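Local coordinates for protein PrgZ (Enterococcus faecalis, PDB 4FAJ) that binds a peptide pheromone as a membrane-anchored, extracellular receptor of the bacterial solute-binding protein 5 family and probably takes part in peptide uptake, at residues Trp469-Asp472 with Ile477-Leu480; Asn158-Ser163 with Asn482-Ser487; Val367-Ala372 with Ile530-Thr535. All coordinates share one frame; numbering follows the deposited sequence.

Overall arrangement
Followed from the N terminus, the chain opens contact 2 at 158-163 and contact 3 at 367-372, and then makes contact 1 within one short turn, from 469-472 to 477-480. Residues 482-487 come directly afterwards and complete contact 2; strand 528-539 completes contact 3 at 530-535. Contact 1 is therefore nested inside the loops closed by both others, while contacts 2 and 3 cross. Spatially, contact 1 lies between them and touches both: Trp469 packs on Asn482, and Phe479 packs on Pro368 and Met371. Contacts 1 and 3 each join a strand of the same mixed sheet, 464-470 and 528-539, to a helix or loop beside it, whereas contact 2 joins two surface loops.

Contact 1. Residues Trp469-Asp472 with Ile477-Leu480; sequences WQAD and ISFL
Trp469 turns its indole CG anti to the backbone N (chi1 -175°), which carries the ring out to helix 477-480, while Phe479 places its CG beside its own backbone N and presents a ring face to the indole. The outcome is a T-shaped pair: the five-membered ring edge points at the phenyl face, with centroids 4.8 Å apart and planes at 76°. Trp469 CD1 lies over the centre of the Phe479 ring, 3.6 Å above its plane. Ala471 CB touches the same phenyl group at CE1, 3.7 Å away.

Ser478 supplies the polar half. Its OG accepts a nearly straight bond from Asp472 N (3.0 Å, 169° at the hydrogen) and a weak one from Trp469 NE1 at 3.3 Å, in the indole plane. A water adds a third partner, 2.7 Å from Ser478 OG and 2.8 Å from Asp472 OD2, to which it donates. One hydroxyl thus ties together the end of the strand, the indole and, through water, the carboxylate. The other oxygen, Asp472 OD1, bonds to the backbone of the bound peptide.

The short helix 477-480 is in this way held against the end of strand 464-470, which pairs with strand 311-324; the bound peptide continues the sheet as an antiparallel strand beside Trp469.

Contact 2. Residues Asn158-Ser163 with Asn482-Ser487; sequences NVELFS and NFETNS
Glu160 and Glu484 make this a surface contact of two like-charged carboxylates, between two loops far apart in sequence: one between helices 139-150 and 168-172, the other between helices 477-480 and 497-502. Only 101 Å² is buried, and the nearest CA atoms, those of Glu160 and Ser487, stay 7.0 Å apart. Glu160 and Glu484 are the only pair in contact between the two segments, and they meet through their carboxylates.

The two chains arrive from opposite directions. Glu160 bends at chi2 (73°), whereas Glu484 runs extended beyond CG. Their carboxylate planes are turned 73° against each other, and Glu160 OE2 comes to 2.9 Å from Glu484 OE1. Both atoms are acceptors, so this is not counted as a hydrogen bond. Two charged groups so close would be expected to repel; a raised pKa for one of them is conceivable. The short distance is nevertheless doubtful evidence, because Glu484 was modelled in two conformers and the approach belongs to one of them.

The backbone behind each acid is held by local bonds. Residues 159-162 form a 3-10 turn, and Glu160 O accepts from Ser163 N (3.1 Å) and Ser163 OG (2.8 Å), both reaching it from the same face of the carbonyl plane. On the other side, Ser487 N bonds to Glu484 O at 3.0 Å, closing a beta turn over 484-487.

Phe162 fastens the first loop to its surroundings, stacking on Tyr211 and meeting Trp146 of helix 139-150 edge-to-face. The second loop rests on helix 497-502, where Phe483 packs on Tyr499 and Thr485 OG1 bonds to Asp500.

Contact 3. Residues Val367-Ala372 with Ile530-Thr535; sequences VPKEMA and IFQVGT. With ZN (zinc ion), chain H.
Pro368 and Lys369 run extended, with the Pro368 CA 6.2 Å from that of Gln532, too far for backbone pairing, so the Gln532 side chain spans the gap from strand 528-539. Its amide forms a bidentate pair with a single residue, imitating a neighbouring strand: Gln532 OE1 accepts from Lys369 N at 2.9 Å, and Gln532 NE2 donates to Lys369 O, also at 2.9 Å.

The two bonds differ in quality. The acceptor Lys369 O lies close to the amide plane of Gln532, and that bond is fairly straight (159° at the hydrogen). Lys369 N instead sits above the carbonyl plane of Gln532, 38° out of it, and its bond is more bent (149°). Reach comes from the outstretched glutamine, with CG anti to the backbone N and the chain extended beyond it. Pro368 CB covers one amide face, 3.4 Å from Gln532 CD. NE2 has a further acceptor in Met316 O of strand 311-324, so three bonds fix the rotation of this buried amide.

Strand 528-539 shows a classic beta bulge just before, where Ile530 and Phe531 both face Met320 of strand 311-324. Phe531 also meets an aromatic side chain of the bound peptide edge-to-face, so the strand that holds the 367-372 loop also borders the peptide. On the outer side of that loop, Glu370, bent at chi2, binds a zinc ion through OE2 at 2.2 Å, with Glu370 OE1 farther from the metal at 2.7 Å.

Contact 1. Residues Trp469-Asp472 with Ile477-Leu480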
# COMPACT_ATOMS: atom_id res chain seq x y z
N TRP A 469 -2.67 3.56 4.16
CA TRP A 469 -1.95 3.58 2.89
C TRP A 469 -0.48 3.57 3.22
O TRP A 469 -0.03 4.31 4.12
CB TRP A 469 -2.30 4.86 2.13
CG TRP A 469 -1.69 4.94 0.73
CD1 TRP A 469 -0.59 5.66 0.35
CD2 TRP A 469 -2.15 4.27 -0.43
NE1 TRP A 469 -0.35 5.47 -1.00
CE2 TRP A 469 -1.30 4.62 -1.50
CE3 TRP A 469 -3.21 3.38 -0.67
CZ2 TRP A 469 -1.47 4.12 -2.79
CZ3 TRP A 469 -3.39 2.90 -1.96
CH2 TRP A 469 -2.52 3.26 -3.00
N GLN A 470 0.29 2.73 2.52
CA GLN A 470 1.74 2.86 2.51
C GLN A 470 2.17 3.44 1.17
O GLN A 470 1.74 2.95 0.12
CB GLN A 470 2.45 1.53 2.73
CG GLN A 470 3.96 1.61 2.41
CD GLN A 470 4.83 0.74 3.27
OE1 GLN A 470 4.66 0.72 4.49
NE2 GLN A 470 5.80 0.05 2.65
N ALA A 471 3.02 4.46 1.21
CA ALA A 471 3.50 5.10 -0.01
C ALA A 471 4.08 4.05 -0.93
O ALA A 471 4.76 3.14 -0.47
CB ALA A 471 4.57 6.13 0.30
N ASP A 472 3.80 4.18 -2.22
CA ASP A 472 4.38 3.32 -3.24
C ASP A 472 5.71 3.90 -3.72
O ASP A 472 6.58 3.16 -4.18
CB ASP A 472 3.43 3.17 -4.44
CG ASP A 472 2.16 2.41 -4.11
OD1 ASP A 472 2.21 1.42 -3.33
OD2 ASP A 472 1.09 2.81 -4.63
N ILE A 477 2.57 12.96 -3.31
CA ILE A 477 1.44 12.65 -4.20
C ILE A 477 1.00 11.17 -4.13
O ILE A 477 -0.14 10.88 -4.42
CB ILE A 477 1.74 13.07 -5.68
CG1 ILE A 477 0.48 13.16 -6.54
CG2 ILE A 477 2.69 12.08 -6.35
CD1 ILE A 477 -0.66 14.01 -6.00
N SER A 478 1.87 10.26 -3.70
CA SER A 478 1.43 8.85 -3.53
C SER A 478 0.24 8.79 -2.56
O SER A 478 -0.75 8.09 -2.81
CB SER A 478 2.58 7.95 -3.07
OG SER A 478 2.12 6.61 -2.90
N PHE A 479 0.30 9.59 -1.48
CA PHE A 479 -0.83 9.71 -0.56
C PHE A 479 -1.97 10.60 -1.05
O PHE A 479 -3.15 10.22 -0.99
CB PHE A 479 -0.36 10.26 0.78
CG PHE A 479 0.23 9.22 1.68
CD1 PHE A 479 1.54 8.84 1.53
CD2 PHE A 479 -0.54 8.62 2.68
CE1 PHE A 479 2.10 7.88 2.34
CE2 PHE A 479 0.03 7.65 3.51
CZ PHE A 479 1.33 7.28 3.33
N LEU A 480 -1.62 11.81 -1.50
CA LEU A 480 -2.61 12.85 -1.76
C LEU A 480 -3.51 12.54 -2.96
O LEU A 480 -4.69 12.90 -2.97
CB LEU A 480 -1.93 14.24 -1.86
CG LEU A 480 -1.11 14.68 -0.63
CD1 LEU A 480 -0.32 15.99 -0.89
CD2 LEU A 480 -2.01 14.86 0.62
O HOH W 1 1.02 5.61 -5.11

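Contact 2. Residues Asn158-Ser163 with Asn482-Ser487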
# COMPACT_ATOMS: atom_id res chain seq x y z
N ASN A 158 -5.55 0.07 -9.81
CA ASN A 158 -4.25 0.71 -9.98
C ASN A 158 -4.18 1.73 -11.13
O ASN A 158 -3.10 2.22 -11.46
CB ASN A 158 -3.16 -0.35 -10.18
CG ASN A 158 -2.92 -1.19 -8.93
OD1 ASN A 158 -2.79 -0.66 -7.82
ND2 ASN A 158 -2.86 -2.51 -9.11
N VAL A 159 -5.33 2.07 -11.72
CA VAL A 159 -5.35 2.87 -12.94
C VAL A 159 -4.70 4.25 -12.78
O VAL A 159 -4.07 4.73 -13.71
CB VAL A 159 -6.78 3.03 -13.56
CG1 VAL A 159 -7.30 1.71 -14.03
CG2 VAL A 159 -7.77 3.66 -12.55
N GLU A 160 -4.84 4.85 -11.59
CA GLU A 160 -4.30 6.19 -11.32
C GLU A 160 -2.76 6.25 -11.43
O GLU A 160 -2.21 7.29 -11.77
CB GLU A 160 -4.74 6.66 -9.93
CG GLU A 160 -4.43 8.11 -9.60
CD GLU A 160 -5.33 9.09 -10.34
OE1 GLU A 160 -4.81 10.11 -10.85
OE2 GLU A 160 -6.56 8.83 -10.42
N LEU A 161 -2.09 5.14 -11.15
CA LEU A 161 -0.63 5.05 -11.28
C LEU A 161 -0.11 5.26 -12.70
O LEU A 161 1.09 5.51 -12.89
CB LEU A 161 -0.14 3.70 -10.78
CG LEU A 161 -0.33 3.40 -9.29
CD1 LEU A 161 0.02 1.94 -8.98
CD2 LEU A 161 0.50 4.35 -8.45
N PHE A 162 -1.00 5.13 -13.68
CA PHE A 162 -0.67 5.29 -15.09
C PHE A 162 -1.00 6.67 -15.66
O PHE A 162 -0.77 6.92 -16.84
CB PHE A 162 -1.36 4.18 -15.91
CG PHE A 162 -0.74 2.83 -15.72
CD1 PHE A 162 -0.99 2.10 -14.56
CD2 PHE A 162 0.13 2.30 -16.66
CE1 PHE A 162 -0.40 0.87 -14.36
CE2 PHE A 162 0.72 1.06 -16.46
CZ PHE A 162 0.46 0.34 -15.31
N SER A 163 -1.50 7.57 -14.80
CA SER A 163 -2.03 8.87 -15.24
C SER A 163 -1.00 9.77 -15.89
O SER A 163 -1.35 10.60 -16.73
CB SER A 163 -2.67 9.62 -14.06
OG SER A 163 -3.72 8.84 -13.53
N ASN A 482 -4.92 9.83 -3.57
CA ASN A 482 -6.02 8.97 -3.11
C ASN A 482 -7.29 9.71 -2.71
O ASN A 482 -8.34 9.09 -2.57
CB ASN A 482 -5.58 8.09 -1.94
CG ASN A 482 -4.46 7.15 -2.32
OD1 ASN A 482 -4.29 6.80 -3.49
ND2 ASN A 482 -3.66 6.77 -1.34
N PHE A 483 -7.19 11.01 -2.47
CA PHE A 483 -8.34 11.80 -2.10
C PHE A 483 -8.88 12.67 -3.24
O PHE A 483 -9.79 13.47 -3.03
CB PHE A 483 -8.02 12.59 -0.82
CG PHE A 483 -7.58 11.69 0.29
CD1 PHE A 483 -8.50 10.88 0.95
CD2 PHE A 483 -6.23 11.53 0.58
CE1 PHE A 483 -8.09 9.98 1.93
CE2 PHE A 483 -5.81 10.64 1.56
CZ PHE A 483 -6.74 9.87 2.23
N GLU A 484 -8.32 12.49 -4.43
CA GLU A 484 -8.86 13.13 -5.62
C GLU A 484 -10.24 12.57 -5.92
O GLU A 484 -10.51 11.38 -5.69
CB GLU A 484 -7.91 12.91 -6.80
CG GLU A 484 -8.56 12.95 -8.15
CD GLU A 484 -7.69 12.31 -9.21
OE1 GLU A 484 -8.04 11.19 -9.67
OE2 GLU A 484 -6.65 12.91 -9.55
N THR A 485 -11.12 13.43 -6.43
CA THR A 485 -12.53 13.12 -6.58
C THR A 485 -12.88 11.71 -7.03
O THR A 485 -13.54 10.97 -6.30
CB THR A 485 -13.24 14.17 -7.46
OG1 THR A 485 -13.37 15.38 -6.71
CG2 THR A 485 -14.64 13.69 -7.87
N ASN A 486 -12.50 11.27 -8.21
CA ASN A 486 -12.96 9.89 -8.52
C ASN A 486 -11.83 8.86 -8.51
O ASN A 486 -11.85 7.90 -9.26
CB ASN A 486 -13.85 9.85 -9.77
CG ASN A 486 -15.26 10.41 -9.51
OD1 ASN A 486 -15.94 10.04 -8.54
ND2 ASN A 486 -15.71 11.29 -10.39
N SER A 487 -10.87 9.04 -7.60
CA SER A 487 -9.80 8.05 -7.39
C SER A 487 -10.36 6.72 -6.85
O SER A 487 -11.18 6.73 -5.93
CB SER A 487 -8.74 8.59 -6.43
OG SER A 487 -7.91 7.55 -5.95

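Contact 3. Residues Val367-Ala372 with Ile530-Thr535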
# COMPACT_ATOMS: atom_id res chain seq x y z
N VAL A 367 0.23 12.90 5.34
CA VAL A 367 1.51 12.39 4.84
C VAL A 367 2.39 12.05 6.03
O VAL A 367 2.47 12.84 6.98
CB VAL A 367 2.23 13.42 3.94
CG1 VAL A 367 3.59 12.90 3.50
CG2 VAL A 367 1.38 13.74 2.71
N PRO A 368 3.03 10.86 6.01
CA PRO A 368 3.92 10.47 7.10
C PRO A 368 5.29 11.16 7.09
O PRO A 368 5.71 11.68 6.08
CB PRO A 368 4.09 8.97 6.89
CG PRO A 368 3.87 8.75 5.43
CD PRO A 368 2.88 9.79 5.00
N LYS A 369 5.96 11.13 8.24
CA LYS A 369 7.30 11.70 8.38
C LYS A 369 8.36 10.77 7.80
O LYS A 369 8.13 9.56 7.66
CB LYS A 369 7.62 11.98 9.86
CG LYS A 369 6.76 13.06 10.47
CD LYS A 369 6.71 13.00 12.00
CE LYS A 369 7.60 13.99 12.67
NZ LYS A 369 7.20 14.11 14.13
N GLU A 370 9.52 11.36 7.49
CA GLU A 370 10.72 10.65 7.03
C GLU A 370 10.56 9.97 5.67
O GLU A 370 11.30 9.06 5.35
CB GLU A 370 11.20 9.58 8.04
CG GLU A 370 11.13 9.96 9.50
CD GLU A 370 11.89 11.22 9.82
OE1 GLU A 370 12.89 11.53 9.13
OE2 GLU A 370 11.48 11.89 10.80
N MET A 371 9.59 10.42 4.88
CA MET A 371 9.32 9.81 3.59
C MET A 371 9.86 10.69 2.48
O MET A 371 10.66 10.24 1.66
CB MET A 371 7.80 9.62 3.41
CG MET A 371 7.36 9.03 2.08
SD MET A 371 5.58 9.30 1.81
CE MET A 371 5.56 10.96 1.13
N ALA A 372 9.41 11.94 2.45
CA ALA A 372 9.70 12.85 1.34
C ALA A 372 10.35 14.12 1.85
O ALA A 372 9.85 14.76 2.77
CB ALA A 372 8.44 13.18 0.61
N ILE A 530 -4.44 8.95 11.96
CA ILE A 530 -4.35 8.47 13.33
C ILE A 530 -2.90 8.30 13.72
O ILE A 530 -2.40 9.06 14.55
CB ILE A 530 -5.10 7.14 13.54
CG1 ILE A 530 -6.54 7.24 13.00
CG2 ILE A 530 -5.15 6.80 15.04
CD1 ILE A 530 -7.24 5.87 12.90
N PHE A 531 -2.22 7.31 13.14
CA PHE A 531 -0.82 7.07 13.46
C PHE A 531 -0.01 6.58 12.26
O PHE A 531 -0.56 6.10 11.27
CB PHE A 531 -0.69 6.10 14.63
CG PHE A 531 -1.17 4.71 14.33
CD1 PHE A 531 -2.48 4.36 14.55
CD2 PHE A 531 -0.28 3.72 13.89
CE1 PHE A 531 -2.95 3.06 14.30
CE2 PHE A 531 -0.73 2.42 13.65
CZ PHE A 531 -2.07 2.09 13.85
N GLN A 532 1.31 6.76 12.37
CA GLN A 532 2.27 6.29 11.39
C GLN A 532 2.84 4.99 11.94
O GLN A 532 3.32 4.93 13.09
CB GLN A 532 3.38 7.33 11.18
CG GLN A 532 4.47 6.88 10.20
CD GLN A 532 5.48 7.94 9.85
OE1 GLN A 532 5.36 9.10 10.28
NE2 GLN A 532 6.49 7.56 9.05
N VAL A 533 2.80 3.97 11.09
CA VAL A 533 3.09 2.60 11.46
C VAL A 533 4.58 2.35 11.62
O VAL A 533 5.36 2.62 10.70
CB VAL A 533 2.55 1.62 10.40
CG1 VAL A 533 2.96 0.17 10.71
CG2 VAL A 533 1.03 1.73 10.26
N GLY A 534 4.95 1.84 12.79
CA GLY A 534 6.24 1.20 13.01
C GLY A 534 6.07 -0.31 13.03
O GLY A 534 5.14 -0.81 13.66
N THR A 535 6.97 -1.02 12.35
CA THR A 535 6.95 -2.47 12.25
C THR A 535 7.97 -3.05 13.22
O THR A 535 9.18 -2.87 13.02
CB THR A 535 7.29 -2.93 10.81
OG1 THR A 535 6.32 -2.40 9.89
CG2 THR A 535 7.31 -4.47 10.69
ZN ZN H . 12.75 13.64 10.79